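Local coordinates for mitochondrial association factor 1 (Toxoplasma gondii, PDB 6BXS), which belongs to a parasite protein family linked to association with host mitochondria, its own role being unclear, and has a macro-domain fold, a fold that often binds ADP-ribose, at residues Thr189-Val194 with Glu242-Arg247. Numbering follows the deposited sequence.
Sequences TMLGIV and EAAITR. With SO4 (sulfate ion), chain G.
Met190 CG lies anti to the backbone N (chi1 -167°) and meets the Ala244 methyl, while Leu191 CG is anti to its own carbonyl carbon (chi1 -77°); Leu191 CD2 lies by the backbone of the same alanine. Ala244 is the centre of this contact: its CB points toward helix 179-202 and is met by three side chains of that helix. Met190 CG approaches to 3.8 Å of Ala244 CB, and Val194 CG2, one turn further along, to 3.7 Å of the same atom. Leu191 CD2 completes the group, lying 3.8 Å from Ala244 CA and farther from the methyl itself. Beyond CG the Met190 chain bends twice, leading SD and CE away from 242-247; the residue also packs on Asn237, Ala240 and Val241, earlier in helix 230-248. The Leu191 side chain crosses that of Arg247 at about a right angle, CD2 resting 4.0 Å from Arg247 CB, so the aliphatic root of the arginine borders the apolar patch. The Arg247 guanidinium extends onward to a sulfate, probably from the crystallisation liquor: Arg247 NH1 and NH2 both donate to sulfate O1, at 2.7 and 2.8 Å, in a forked grip with the sulfur in the guanidinium plane. Lys202 NZ is also hydrogen-bonded to the ion, and two probably positive groups would favour an anion here. Thr246 OG1 donates to Glu242 O at 3.1 Å, from the face of that carbonyl plane opposite to Thr246 N. The axes of 189-194 and 242-247 come within 8.8 Å and run in the same general direction, crossing at -40°. This is apolar helix-helix packing of the macro-domain alpha/beta fold, joining helix 179-202, whose Thr189 and Ile193 rest on strand 166-170 of the mixed sheet, to helix 230-248.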
loop_
_atom_site.group_PDB
_atom_site.type_symbol
_atom_site.label_atom_id
_atom_site.label_comp_id
_atom_site.label_asym_id
_atom_site.label_seq_id
_atom_site.Cartn_x
_atom_site.Cartn_y
_atom_site.Cartn_z
ATOM N N THR A 189 -3.336 8.383 -5.376
ATOM C CA THR A 189 -2.778 7.124 -4.899
ATOM C C THR A 189 -3.457 6.676 -3.602
ATOM O O THR A 189 -3.812 5.507 -3.449
ATOM C CB THR A 189 -1.259 7.242 -4.664
ATOM O OG1 THR A 189 -0.612 7.613 -5.888
ATOM C CG2 THR A 189 -0.678 5.921 -4.176
ATOM N N MET A 190 -3.632 7.605 -2.668
ATOM C CA MET A 190 -4.271 7.282 -1.395
ATOM C C MET A 190 -5.734 6.906 -1.604
ATOM O O MET A 190 -6.253 6.024 -0.921
ATOM C CB MET A 190 -4.162 8.453 -0.419
ATOM C CG MET A 190 -4.515 8.088 1.021
ATOM S SD MET A 190 -3.458 6.792 1.704
ATOM C CE MET A 190 -1.868 7.616 1.713
ATOM N N LEU A 191 -6.394 7.574 -2.545
ATOM C CA LEU A 191 -7.758 7.213 -2.919
ATOM C C LEU A 191 -7.808 5.792 -3.475
ATOM O O LEU A 191 -8.776 5.064 -3.259
ATOM C CB LEU A 191 -8.319 8.194 -3.952
ATOM C CG LEU A 191 -8.785 9.569 -3.467
ATOM C CD1 LEU A 191 -9.285 10.391 -4.645
ATOM C CD2 LEU A 191 -9.874 9.448 -2.411
ATOM N N GLY A 192 -6.762 5.404 -4.197
ATOM C CA GLY A 192 -6.672 4.064 -4.749
ATOM C C GLY A 192 -6.592 3.005 -3.666
ATOM O O GLY A 192 -7.249 1.967 -3.746
ATOM N N ILE A 193 -5.782 3.274 -2.649
ATOM C CA ILE A 193 -5.609 2.355 -1.531
ATOM C C ILE A 193 -6.907 2.184 -0.742
ATOM O O ILE A 193 -7.374 1.066 -0.531
ATOM C CB ILE A 193 -4.500 2.852 -0.582
ATOM C CG1 ILE A 193 -3.153 2.883 -1.309
ATOM C CG2 ILE A 193 -4.396 1.958 0.649
ATOM C CD1 ILE A 193 -2.140 3.810 -0.676
ATOM N N VAL A 194 -7.479 3.299 -0.306
ATOM C CA VAL A 194 -8.687 3.273 0.510
ATOM C C VAL A 194 -9.895 2.851 -0.321
ATOM O O VAL A 194 -10.795 2.172 0.176
ATOM C CB VAL A 194 -8.948 4.650 1.153
ATOM C CG1 VAL A 194 -10.206 4.621 2.017
ATOM C CG2 VAL A 194 -7.743 5.079 1.985
ATOM N N GLU A 242 -6.468 12.640 4.573
ATOM C CA GLU A 242 -7.667 13.390 4.945
ATOM C C GLU A 242 -8.743 13.285 3.871
ATOM O O GLU A 242 -9.916 13.062 4.177
ATOM C CB GLU A 242 -7.333 14.865 5.190
ATOM C CG GLU A 242 -6.529 15.132 6.456
ATOM C CD GLU A 242 -6.164 16.599 6.614
ATOM O OE1 GLU A 242 -7.025 17.382 7.069
ATOM O OE2 GLU A 242 -5.018 16.970 6.283
ATOM N N ALA A 243 -8.335 13.441 2.615
ATOM C CA ALA A 243 -9.267 13.411 1.495
ATOM C C ALA A 243 -9.869 12.022 1.318
ATOM O O ALA A 243 -11.055 11.887 1.022
ATOM C CB ALA A 243 -8.569 13.851 0.214
ATOM N N ALA A 244 -9.042 10.995 1.494
ATOM C CA ALA A 244 -9.483 9.615 1.326
ATOM C C ALA A 244 -10.479 9.208 2.409
ATOM O O ALA A 244 -11.479 8.552 2.120
ATOM C CB ALA A 244 -8.289 8.677 1.332
ATOM N N ILE A 245 -10.201 9.591 3.651
ATOM C CA ILE A 245 -11.096 9.282 4.760
ATOM C C ILE A 245 -12.437 9.991 4.570
ATOM O O ILE A 245 -13.496 9.406 4.795
ATOM C CB ILE A 245 -10.477 9.689 6.113
ATOM C CG1 ILE A 245 -9.254 8.823 6.431
ATOM C CG2 ILE A 245 -11.500 9.583 7.241
ATOM C CD1 ILE A 245 -9.535 7.338 6.551
ATOM N N THR A 246 -12.380 11.255 4.162
ATOM C CA THR A 246 -13.582 12.030 3.874
ATOM C C THR A 246 -14.402 11.391 2.761
ATOM O O THR A 246 -15.629 11.367 2.821
ATOM C CB THR A 246 -13.227 13.477 3.474
ATOM O OG1 THR A 246 -12.755 14.186 4.626
ATOM C CG2 THR A 246 -14.439 14.213 2.908
ATOM N N ARG A 247 -13.716 10.885 1.741
ATOM C CA ARG A 247 -14.382 10.280 0.592
ATOM C C ARG A 247 -15.129 8.999 0.959
ATOM O O ARG A 247 -16.315 8.862 0.656
ATOM C CB ARG A 247 -13.361 9.990 -0.517
ATOM C CG ARG A 247 -13.838 9.039 -1.617
ATOM C CD ARG A 247 -15.098 9.534 -2.316
ATOM N NE ARG A 247 -15.366 8.788 -3.547
ATOM C CZ ARG A 247 -16.160 7.723 -3.638
ATOM N NH1 ARG A 247 -16.795 7.252 -2.571
ATOM N NH2 ARG A 247 -16.324 7.126 -4.811
HETATM S S SO4 G . -18.956 4.805 -2.635
HETATM O O1 SO4 G . -17.938 5.104 -3.641
HETATM O O2 SO4 G . -19.623 3.549 -2.969
HETATM O O3 SO4 G . -18.328 4.685 -1.322
HETATM O O4 SO4 G . -19.943 5.884 -2.604
#